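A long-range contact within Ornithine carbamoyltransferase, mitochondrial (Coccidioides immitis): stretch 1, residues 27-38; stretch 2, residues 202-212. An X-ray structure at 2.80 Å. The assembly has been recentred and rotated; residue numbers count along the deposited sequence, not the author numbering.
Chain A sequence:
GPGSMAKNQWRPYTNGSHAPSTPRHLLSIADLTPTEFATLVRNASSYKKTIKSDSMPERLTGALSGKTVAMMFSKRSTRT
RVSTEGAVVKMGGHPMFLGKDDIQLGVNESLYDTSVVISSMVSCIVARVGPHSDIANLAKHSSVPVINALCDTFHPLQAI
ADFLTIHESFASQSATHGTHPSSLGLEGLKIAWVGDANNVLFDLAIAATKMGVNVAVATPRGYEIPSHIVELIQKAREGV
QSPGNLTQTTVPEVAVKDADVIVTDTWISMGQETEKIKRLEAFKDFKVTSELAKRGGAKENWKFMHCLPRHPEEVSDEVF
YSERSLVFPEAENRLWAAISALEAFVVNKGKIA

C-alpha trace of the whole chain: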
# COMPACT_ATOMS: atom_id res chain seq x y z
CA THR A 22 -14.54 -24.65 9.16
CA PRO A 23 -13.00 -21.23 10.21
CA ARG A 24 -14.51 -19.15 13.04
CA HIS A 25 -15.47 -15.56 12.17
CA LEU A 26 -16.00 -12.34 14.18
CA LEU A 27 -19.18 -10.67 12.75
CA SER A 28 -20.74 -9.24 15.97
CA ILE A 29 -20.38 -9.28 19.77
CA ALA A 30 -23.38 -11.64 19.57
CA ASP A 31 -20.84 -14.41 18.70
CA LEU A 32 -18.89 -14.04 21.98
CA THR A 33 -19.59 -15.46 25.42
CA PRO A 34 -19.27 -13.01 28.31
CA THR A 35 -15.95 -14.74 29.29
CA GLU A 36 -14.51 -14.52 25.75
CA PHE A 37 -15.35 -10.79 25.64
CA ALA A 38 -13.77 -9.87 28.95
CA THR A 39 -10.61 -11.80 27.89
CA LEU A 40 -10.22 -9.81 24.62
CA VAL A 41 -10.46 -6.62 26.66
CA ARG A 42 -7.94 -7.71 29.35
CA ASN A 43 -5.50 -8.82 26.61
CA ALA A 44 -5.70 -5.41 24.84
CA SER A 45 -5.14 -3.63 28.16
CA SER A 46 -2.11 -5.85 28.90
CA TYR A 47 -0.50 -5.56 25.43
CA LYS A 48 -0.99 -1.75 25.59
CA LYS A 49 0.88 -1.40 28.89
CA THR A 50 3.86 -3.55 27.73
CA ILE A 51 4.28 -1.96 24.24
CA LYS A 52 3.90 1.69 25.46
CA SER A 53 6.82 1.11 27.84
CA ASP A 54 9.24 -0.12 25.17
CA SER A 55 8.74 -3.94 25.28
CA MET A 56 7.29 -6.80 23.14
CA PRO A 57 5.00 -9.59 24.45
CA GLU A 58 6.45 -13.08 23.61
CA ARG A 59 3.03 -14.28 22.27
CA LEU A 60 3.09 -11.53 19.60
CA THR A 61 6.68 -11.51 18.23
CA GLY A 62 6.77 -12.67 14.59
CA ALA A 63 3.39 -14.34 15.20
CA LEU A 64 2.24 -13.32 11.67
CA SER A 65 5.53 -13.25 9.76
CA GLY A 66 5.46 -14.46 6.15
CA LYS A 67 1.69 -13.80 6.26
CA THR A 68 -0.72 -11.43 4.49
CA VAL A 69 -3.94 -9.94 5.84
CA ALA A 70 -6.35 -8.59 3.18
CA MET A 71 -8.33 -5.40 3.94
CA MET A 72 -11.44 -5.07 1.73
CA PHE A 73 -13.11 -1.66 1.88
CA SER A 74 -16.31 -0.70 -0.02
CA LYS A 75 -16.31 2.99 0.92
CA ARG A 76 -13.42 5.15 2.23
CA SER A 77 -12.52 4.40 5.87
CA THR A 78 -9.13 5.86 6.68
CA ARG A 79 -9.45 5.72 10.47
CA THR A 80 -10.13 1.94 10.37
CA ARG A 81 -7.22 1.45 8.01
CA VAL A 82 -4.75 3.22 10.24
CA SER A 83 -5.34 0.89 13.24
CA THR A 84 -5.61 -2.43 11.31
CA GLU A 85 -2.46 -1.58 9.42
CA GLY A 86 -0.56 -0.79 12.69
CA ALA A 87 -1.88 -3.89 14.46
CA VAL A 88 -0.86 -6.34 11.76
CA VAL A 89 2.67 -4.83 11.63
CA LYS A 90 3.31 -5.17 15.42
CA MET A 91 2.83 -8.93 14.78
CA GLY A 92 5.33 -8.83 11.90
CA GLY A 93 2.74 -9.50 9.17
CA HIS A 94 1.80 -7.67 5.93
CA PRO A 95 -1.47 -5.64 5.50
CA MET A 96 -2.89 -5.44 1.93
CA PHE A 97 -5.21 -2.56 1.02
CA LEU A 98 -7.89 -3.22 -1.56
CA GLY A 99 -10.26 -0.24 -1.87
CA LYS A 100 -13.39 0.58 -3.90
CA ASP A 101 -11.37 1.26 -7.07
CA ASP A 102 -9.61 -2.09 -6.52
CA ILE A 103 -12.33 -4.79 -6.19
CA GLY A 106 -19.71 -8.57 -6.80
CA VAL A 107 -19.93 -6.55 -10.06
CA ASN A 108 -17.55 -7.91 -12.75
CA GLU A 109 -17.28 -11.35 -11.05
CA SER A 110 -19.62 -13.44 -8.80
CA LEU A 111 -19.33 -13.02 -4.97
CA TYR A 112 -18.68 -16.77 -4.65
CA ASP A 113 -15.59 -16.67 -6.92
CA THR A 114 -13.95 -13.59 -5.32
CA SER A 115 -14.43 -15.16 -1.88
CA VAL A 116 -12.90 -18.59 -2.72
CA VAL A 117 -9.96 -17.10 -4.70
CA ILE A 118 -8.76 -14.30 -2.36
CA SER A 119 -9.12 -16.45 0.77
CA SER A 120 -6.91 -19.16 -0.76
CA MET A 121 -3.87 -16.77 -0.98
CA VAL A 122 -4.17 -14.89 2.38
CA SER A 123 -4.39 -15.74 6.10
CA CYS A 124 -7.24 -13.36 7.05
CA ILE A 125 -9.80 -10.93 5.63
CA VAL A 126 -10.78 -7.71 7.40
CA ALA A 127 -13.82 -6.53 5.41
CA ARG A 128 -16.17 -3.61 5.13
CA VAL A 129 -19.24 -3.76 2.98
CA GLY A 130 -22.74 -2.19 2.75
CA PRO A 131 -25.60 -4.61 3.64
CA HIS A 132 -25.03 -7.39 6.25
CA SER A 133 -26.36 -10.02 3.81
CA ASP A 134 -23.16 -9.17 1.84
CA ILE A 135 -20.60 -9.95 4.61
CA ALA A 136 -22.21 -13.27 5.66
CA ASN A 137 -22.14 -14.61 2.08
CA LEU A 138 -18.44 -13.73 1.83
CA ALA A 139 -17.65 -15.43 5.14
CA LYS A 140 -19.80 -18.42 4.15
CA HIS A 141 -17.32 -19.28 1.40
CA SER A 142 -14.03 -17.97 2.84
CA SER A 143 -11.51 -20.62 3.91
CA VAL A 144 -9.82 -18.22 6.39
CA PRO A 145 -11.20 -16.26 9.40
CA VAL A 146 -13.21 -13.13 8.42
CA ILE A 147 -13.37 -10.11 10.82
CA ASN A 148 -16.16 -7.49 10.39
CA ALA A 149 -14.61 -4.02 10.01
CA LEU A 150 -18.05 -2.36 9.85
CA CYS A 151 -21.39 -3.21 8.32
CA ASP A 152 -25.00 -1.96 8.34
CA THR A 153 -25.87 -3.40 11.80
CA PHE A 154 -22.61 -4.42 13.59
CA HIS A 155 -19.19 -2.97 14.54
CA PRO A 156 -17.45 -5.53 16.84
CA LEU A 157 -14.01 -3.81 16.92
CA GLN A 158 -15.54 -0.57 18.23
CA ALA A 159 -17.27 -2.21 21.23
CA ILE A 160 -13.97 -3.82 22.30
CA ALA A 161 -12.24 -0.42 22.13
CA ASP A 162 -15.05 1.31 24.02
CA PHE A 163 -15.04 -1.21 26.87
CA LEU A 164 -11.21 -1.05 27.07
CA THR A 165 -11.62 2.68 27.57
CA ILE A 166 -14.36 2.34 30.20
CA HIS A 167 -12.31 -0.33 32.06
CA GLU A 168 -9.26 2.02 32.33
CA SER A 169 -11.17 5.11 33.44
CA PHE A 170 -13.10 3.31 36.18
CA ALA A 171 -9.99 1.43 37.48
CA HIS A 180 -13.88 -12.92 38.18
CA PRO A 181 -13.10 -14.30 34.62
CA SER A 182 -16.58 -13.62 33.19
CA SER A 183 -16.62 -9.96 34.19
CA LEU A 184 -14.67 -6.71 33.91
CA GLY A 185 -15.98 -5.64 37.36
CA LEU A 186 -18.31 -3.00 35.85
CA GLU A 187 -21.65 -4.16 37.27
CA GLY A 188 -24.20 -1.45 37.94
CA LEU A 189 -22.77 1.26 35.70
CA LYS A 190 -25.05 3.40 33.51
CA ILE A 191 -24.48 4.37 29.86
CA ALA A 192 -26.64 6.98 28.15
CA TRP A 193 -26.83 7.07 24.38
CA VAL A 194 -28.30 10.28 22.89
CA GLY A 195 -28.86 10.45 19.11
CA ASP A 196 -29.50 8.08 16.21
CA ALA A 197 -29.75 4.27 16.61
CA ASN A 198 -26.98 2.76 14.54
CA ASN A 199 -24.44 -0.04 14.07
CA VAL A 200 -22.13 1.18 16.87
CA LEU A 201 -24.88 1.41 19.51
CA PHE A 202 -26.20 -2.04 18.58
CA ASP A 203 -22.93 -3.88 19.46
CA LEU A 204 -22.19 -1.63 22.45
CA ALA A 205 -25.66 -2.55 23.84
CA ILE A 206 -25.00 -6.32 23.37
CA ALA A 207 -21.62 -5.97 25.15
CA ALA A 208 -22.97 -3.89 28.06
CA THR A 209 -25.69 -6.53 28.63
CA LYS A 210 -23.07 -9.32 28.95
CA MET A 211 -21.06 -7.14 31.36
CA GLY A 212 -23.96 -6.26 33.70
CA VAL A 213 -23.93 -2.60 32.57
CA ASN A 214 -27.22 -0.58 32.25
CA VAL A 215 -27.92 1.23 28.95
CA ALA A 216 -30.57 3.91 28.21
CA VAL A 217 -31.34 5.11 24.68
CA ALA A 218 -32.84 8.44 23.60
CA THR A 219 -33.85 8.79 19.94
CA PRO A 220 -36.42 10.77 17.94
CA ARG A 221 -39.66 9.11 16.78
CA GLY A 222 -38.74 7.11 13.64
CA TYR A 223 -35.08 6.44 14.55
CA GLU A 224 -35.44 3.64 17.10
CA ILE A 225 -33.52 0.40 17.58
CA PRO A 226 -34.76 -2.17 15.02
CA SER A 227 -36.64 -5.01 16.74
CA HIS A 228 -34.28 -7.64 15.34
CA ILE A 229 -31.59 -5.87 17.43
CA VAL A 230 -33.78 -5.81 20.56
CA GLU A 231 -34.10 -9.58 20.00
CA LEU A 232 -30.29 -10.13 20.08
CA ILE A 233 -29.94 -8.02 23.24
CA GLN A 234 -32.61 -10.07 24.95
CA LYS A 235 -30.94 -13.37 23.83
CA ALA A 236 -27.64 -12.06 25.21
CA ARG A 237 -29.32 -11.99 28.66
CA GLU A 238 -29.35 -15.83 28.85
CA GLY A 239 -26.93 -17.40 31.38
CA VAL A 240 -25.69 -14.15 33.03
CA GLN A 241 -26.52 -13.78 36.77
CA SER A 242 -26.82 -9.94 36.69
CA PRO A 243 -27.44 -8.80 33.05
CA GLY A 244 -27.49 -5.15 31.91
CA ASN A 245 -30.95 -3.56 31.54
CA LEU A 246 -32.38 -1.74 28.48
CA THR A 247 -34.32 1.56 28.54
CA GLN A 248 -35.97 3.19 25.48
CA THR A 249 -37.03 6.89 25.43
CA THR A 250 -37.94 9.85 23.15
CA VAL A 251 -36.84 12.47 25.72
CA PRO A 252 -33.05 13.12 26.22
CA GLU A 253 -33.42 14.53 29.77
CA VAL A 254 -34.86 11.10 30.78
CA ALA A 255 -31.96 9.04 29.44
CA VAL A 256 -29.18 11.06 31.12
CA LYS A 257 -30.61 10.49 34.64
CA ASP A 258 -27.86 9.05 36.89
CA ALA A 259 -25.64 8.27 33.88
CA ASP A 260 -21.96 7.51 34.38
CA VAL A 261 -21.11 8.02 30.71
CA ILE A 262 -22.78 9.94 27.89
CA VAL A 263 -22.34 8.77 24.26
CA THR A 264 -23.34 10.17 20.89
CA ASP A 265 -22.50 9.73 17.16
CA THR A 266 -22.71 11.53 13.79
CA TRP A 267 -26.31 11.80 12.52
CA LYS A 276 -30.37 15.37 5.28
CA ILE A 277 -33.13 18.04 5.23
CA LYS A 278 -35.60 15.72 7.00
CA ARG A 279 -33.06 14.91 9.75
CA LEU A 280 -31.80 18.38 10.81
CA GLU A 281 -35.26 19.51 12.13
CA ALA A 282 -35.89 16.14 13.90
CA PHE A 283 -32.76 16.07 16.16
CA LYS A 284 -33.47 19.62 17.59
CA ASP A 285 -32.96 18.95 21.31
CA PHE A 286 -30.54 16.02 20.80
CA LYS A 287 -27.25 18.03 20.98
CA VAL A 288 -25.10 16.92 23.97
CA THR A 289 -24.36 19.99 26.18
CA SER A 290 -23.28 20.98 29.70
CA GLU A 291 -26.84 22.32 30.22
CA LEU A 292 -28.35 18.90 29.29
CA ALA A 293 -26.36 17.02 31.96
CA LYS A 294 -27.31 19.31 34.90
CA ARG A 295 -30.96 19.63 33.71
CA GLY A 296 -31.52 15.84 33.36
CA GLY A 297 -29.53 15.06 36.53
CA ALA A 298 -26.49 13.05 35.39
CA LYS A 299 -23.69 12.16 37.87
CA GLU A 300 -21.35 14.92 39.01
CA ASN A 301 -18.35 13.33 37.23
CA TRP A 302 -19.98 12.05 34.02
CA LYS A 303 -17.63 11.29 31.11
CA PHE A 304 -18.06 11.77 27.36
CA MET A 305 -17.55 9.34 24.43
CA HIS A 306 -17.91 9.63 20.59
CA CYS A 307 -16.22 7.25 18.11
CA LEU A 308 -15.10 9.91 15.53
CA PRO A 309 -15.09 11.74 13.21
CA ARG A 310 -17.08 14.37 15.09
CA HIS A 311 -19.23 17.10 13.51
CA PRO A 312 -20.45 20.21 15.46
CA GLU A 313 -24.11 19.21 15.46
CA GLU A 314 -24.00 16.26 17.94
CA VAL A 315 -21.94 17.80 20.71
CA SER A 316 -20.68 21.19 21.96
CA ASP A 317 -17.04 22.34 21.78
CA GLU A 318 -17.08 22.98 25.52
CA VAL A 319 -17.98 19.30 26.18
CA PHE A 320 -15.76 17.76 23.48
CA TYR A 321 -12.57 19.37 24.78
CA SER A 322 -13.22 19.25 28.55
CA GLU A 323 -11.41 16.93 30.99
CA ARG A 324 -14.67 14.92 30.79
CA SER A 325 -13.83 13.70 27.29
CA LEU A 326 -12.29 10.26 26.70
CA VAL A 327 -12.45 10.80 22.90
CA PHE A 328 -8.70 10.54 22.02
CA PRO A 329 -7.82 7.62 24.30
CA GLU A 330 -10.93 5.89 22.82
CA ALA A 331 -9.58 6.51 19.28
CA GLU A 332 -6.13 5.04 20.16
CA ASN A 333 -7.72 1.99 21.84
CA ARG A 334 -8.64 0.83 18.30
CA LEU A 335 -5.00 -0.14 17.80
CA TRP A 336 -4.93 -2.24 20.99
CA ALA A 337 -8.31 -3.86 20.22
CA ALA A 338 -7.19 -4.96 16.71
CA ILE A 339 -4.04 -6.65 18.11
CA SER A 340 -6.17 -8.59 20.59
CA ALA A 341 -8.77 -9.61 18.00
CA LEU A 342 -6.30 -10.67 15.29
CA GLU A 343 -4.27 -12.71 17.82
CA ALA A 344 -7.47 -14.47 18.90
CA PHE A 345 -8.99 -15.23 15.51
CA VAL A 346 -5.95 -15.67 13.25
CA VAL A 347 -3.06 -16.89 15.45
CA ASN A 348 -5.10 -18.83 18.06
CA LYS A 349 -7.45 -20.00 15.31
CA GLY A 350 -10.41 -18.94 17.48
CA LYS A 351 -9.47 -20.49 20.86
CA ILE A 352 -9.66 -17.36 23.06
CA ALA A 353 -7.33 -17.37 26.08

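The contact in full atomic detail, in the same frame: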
# COMPACT_ATOMS: atom_id res chain seq x y z
N LEU A 27 -18.22 -11.56 13.45
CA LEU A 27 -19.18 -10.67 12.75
C LEU A 27 -19.89 -9.65 13.66
O LEU A 27 -20.33 -8.58 13.18
CB LEU A 27 -20.22 -11.48 11.95
CG LEU A 27 -19.74 -12.57 10.97
CD1 LEU A 27 -20.90 -13.07 10.13
CD2 LEU A 27 -18.60 -12.10 10.04
N SER A 28 -19.97 -9.98 14.96
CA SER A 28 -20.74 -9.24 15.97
C SER A 28 -20.37 -9.73 17.37
O SER A 28 -20.00 -10.89 17.53
CB SER A 28 -22.25 -9.47 15.76
OG SER A 28 -23.01 -8.98 16.86
N ILE A 29 -20.52 -8.86 18.37
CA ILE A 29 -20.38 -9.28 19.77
C ILE A 29 -21.35 -10.42 20.13
O ILE A 29 -21.12 -11.18 21.09
CB ILE A 29 -20.60 -8.11 20.75
CG1 ILE A 29 -19.81 -6.86 20.35
CG2 ILE A 29 -20.27 -8.53 22.17
CD1 ILE A 29 -18.29 -7.06 20.22
N ALA A 30 -22.44 -10.54 19.38
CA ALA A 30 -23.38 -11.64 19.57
C ALA A 30 -22.72 -13.04 19.48
O ALA A 30 -23.28 -14.01 19.99
CB ALA A 30 -24.53 -11.51 18.61
N ASP A 31 -21.55 -13.13 18.84
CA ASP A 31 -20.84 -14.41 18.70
C ASP A 31 -19.93 -14.74 19.89
O ASP A 31 -19.28 -15.78 19.89
CB ASP A 31 -19.96 -14.44 17.44
CG ASP A 31 -20.69 -14.04 16.16
OD1 ASP A 31 -20.03 -13.34 15.36
OD2 ASP A 31 -21.87 -14.43 15.93
N LEU A 32 -19.86 -13.85 20.88
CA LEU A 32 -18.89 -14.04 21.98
C LEU A 32 -19.60 -14.31 23.28
O LEU A 32 -20.61 -13.67 23.57
CB LEU A 32 -18.00 -12.80 22.16
CG LEU A 32 -17.12 -12.38 21.00
CD1 LEU A 32 -16.33 -11.06 21.25
CD2 LEU A 32 -16.18 -13.50 20.72
N THR A 33 -19.07 -15.25 24.06
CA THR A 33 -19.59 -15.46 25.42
C THR A 33 -19.15 -14.27 26.25
O THR A 33 -18.24 -13.54 25.85
CB THR A 33 -19.02 -16.74 26.08
OG1 THR A 33 -17.59 -16.66 26.10
CG2 THR A 33 -19.47 -18.01 25.33
N PRO A 34 -19.78 -14.06 27.42
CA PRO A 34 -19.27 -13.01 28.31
C PRO A 34 -17.79 -13.23 28.72
O PRO A 34 -17.04 -12.25 28.74
CB PRO A 34 -20.19 -13.09 29.53
CG PRO A 34 -21.41 -13.77 29.04
CD PRO A 34 -20.97 -14.73 27.98
N THR A 35 -17.37 -14.47 28.99
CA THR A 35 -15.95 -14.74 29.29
C THR A 35 -15.00 -14.36 28.14
O THR A 35 -14.00 -13.67 28.35
CB THR A 35 -15.73 -16.22 29.65
OG1 THR A 35 -16.51 -16.54 30.81
CG2 THR A 35 -14.24 -16.51 29.94
N GLU A 36 -15.30 -14.82 26.93
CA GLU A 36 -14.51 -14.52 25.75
C GLU A 36 -14.36 -13.01 25.53
O GLU A 36 -13.31 -12.56 25.04
CB GLU A 36 -15.12 -15.16 24.50
CG GLU A 36 -14.89 -16.67 24.32
CD GLU A 36 -15.75 -17.27 23.20
OE1 GLU A 36 -16.76 -16.61 22.80
OE2 GLU A 36 -15.44 -18.40 22.72
N PHE A 37 -15.38 -12.23 25.87
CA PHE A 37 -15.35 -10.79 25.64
C PHE A 37 -14.48 -10.07 26.67
O PHE A 37 -13.71 -9.17 26.32
CB PHE A 37 -16.76 -10.18 25.60
CG PHE A 37 -16.78 -8.71 25.28
CD1 PHE A 37 -16.73 -8.27 23.95
CD2 PHE A 37 -16.81 -7.75 26.29
CE1 PHE A 37 -16.73 -6.90 23.66
CE2 PHE A 37 -16.82 -6.39 25.99
CZ PHE A 37 -16.78 -5.97 24.68
N ALA A 38 -14.60 -10.47 27.93
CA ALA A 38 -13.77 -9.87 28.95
C ALA A 38 -12.28 -10.17 28.70
O ALA A 38 -11.42 -9.29 28.94
CB ALA A 38 -14.19 -10.32 30.31
N PHE A 202 -25.73 -0.66 18.52
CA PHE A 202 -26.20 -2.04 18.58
C PHE A 202 -25.22 -2.97 19.31
O PHE A 202 -25.61 -3.61 20.31
CB PHE A 202 -26.55 -2.57 17.18
CG PHE A 202 -27.55 -1.70 16.43
CD1 PHE A 202 -28.43 -0.87 17.12
CD2 PHE A 202 -27.61 -1.74 15.05
CE1 PHE A 202 -29.32 -0.07 16.45
CE2 PHE A 202 -28.49 -0.95 14.35
CZ PHE A 202 -29.36 -0.11 15.04
N ASP A 203 -23.95 -3.00 18.86
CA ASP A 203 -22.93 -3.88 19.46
C ASP A 203 -22.54 -3.47 20.88
O ASP A 203 -22.33 -4.34 21.74
CB ASP A 203 -21.68 -3.96 18.59
CG ASP A 203 -21.63 -5.21 17.71
OD1 ASP A 203 -21.93 -6.34 18.17
OD2 ASP A 203 -21.25 -5.05 16.54
N LEU A 204 -22.45 -2.16 21.11
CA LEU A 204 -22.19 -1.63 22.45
C LEU A 204 -23.25 -2.15 23.44
O LEU A 204 -22.90 -2.70 24.52
CB LEU A 204 -22.16 -0.09 22.42
CG LEU A 204 -22.00 0.76 23.69
CD1 LEU A 204 -20.79 0.36 24.51
CD2 LEU A 204 -21.91 2.26 23.33
N ALA A 205 -24.52 -2.01 23.06
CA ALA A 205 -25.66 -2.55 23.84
C ALA A 205 -25.50 -4.04 24.18
O ALA A 205 -25.69 -4.42 25.34
CB ALA A 205 -26.99 -2.31 23.11
N ILE A 206 -25.18 -4.87 23.18
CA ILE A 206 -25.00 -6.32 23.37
C ILE A 206 -23.84 -6.63 24.36
O ILE A 206 -23.93 -7.54 25.18
CB ILE A 206 -24.79 -7.07 21.99
CG1 ILE A 206 -26.03 -6.96 21.10
CG2 ILE A 206 -24.41 -8.55 22.19
CD1 ILE A 206 -25.85 -7.49 19.68
N ALA A 207 -22.76 -5.85 24.25
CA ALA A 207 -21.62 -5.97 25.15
C ALA A 207 -22.00 -5.58 26.58
O ALA A 207 -21.86 -6.38 27.51
CB ALA A 207 -20.46 -5.13 24.64
N ALA A 208 -22.51 -4.36 26.75
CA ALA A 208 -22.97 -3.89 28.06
C ALA A 208 -23.89 -4.89 28.80
O ALA A 208 -23.77 -5.07 30.03
CB ALA A 208 -23.65 -2.54 27.92
N THR A 209 -24.80 -5.52 28.07
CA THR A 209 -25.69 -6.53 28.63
C THR A 209 -24.89 -7.69 29.23
O THR A 209 -25.11 -8.07 30.37
CB THR A 209 -26.68 -7.06 27.60
OG1 THR A 209 -27.55 -6.01 27.18
CG2 THR A 209 -27.53 -8.15 28.18
N LYS A 210 -23.95 -8.24 28.46
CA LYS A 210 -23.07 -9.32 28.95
C LYS A 210 -22.23 -8.93 30.18
O LYS A 210 -21.89 -9.79 31.01
CB LYS A 210 -22.16 -9.82 27.83
CG LYS A 210 -22.87 -10.43 26.61
CD LYS A 210 -21.86 -10.84 25.54
CE LYS A 210 -22.55 -11.29 24.25
NZ LYS A 210 -23.05 -12.70 24.30
N MET A 211 -21.92 -7.64 30.30
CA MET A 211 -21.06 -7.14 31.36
C MET A 211 -21.82 -6.59 32.57
O MET A 211 -21.20 -6.03 33.49
CB MET A 211 -20.12 -6.07 30.82
CG MET A 211 -19.16 -6.55 29.71
SD MET A 211 -17.88 -7.69 30.28
CE MET A 211 -18.67 -9.28 29.98
N GLY A 212 -23.14 -6.75 32.59
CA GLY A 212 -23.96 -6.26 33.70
C GLY A 212 -24.02 -4.74 33.78
O GLY A 212 -24.23 -4.19 34.86
O HOH W 1 -25.25 -13.51 22.31

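The helix of stretch 2 presents Ile206, Ala207 and Lys210 to stretch 1, and the apolar centre forms where Ile29 and Phe37, whose CA-to-CB bonds point toward the helix, meet this surface. Ile29 CB lies 4.1 Å from Ile206 CG2, and Ile29 CG2 is 4.2 Å from Ala207 CB. The small Ala207 also receives the ring of Phe37, with Phe37 CZ 3.8 Å from Ala207 CB. Just past the helical residues, Met211 bends its flexible side chain back to stretch 1: its SD sits at the edge of the Phe37 ring, 4.1 Å from Phe37 CD2, while Met211 CE packs 4.1 Å from Pro34 CB.

Polar groups secure the contact at one end and along a flank. At the end, buried Asp203 OD1 accepts two hydrogen bonds, from Ile29 N (2.9 Å) and from Ser28 OG (3.1 Å); Ser28 OG in turn accepts from Ala30 N at 3.0 Å, so a single hydroxyl links the carboxylate to the 3-10 turn. Along the flank, Lys210 covers the turn with its aliphatic chain, extended until chi4 turns to -81°. Its NZ donates to Leu32 O at 2.7 Å and to a water, 3.1 Å from NZ, which donates to Ala30 O, also at 3.1 Å. The long lysine thus combines apolar packing with an ammonium group that bonds Leu32 O directly and reaches Ala30 O through the water.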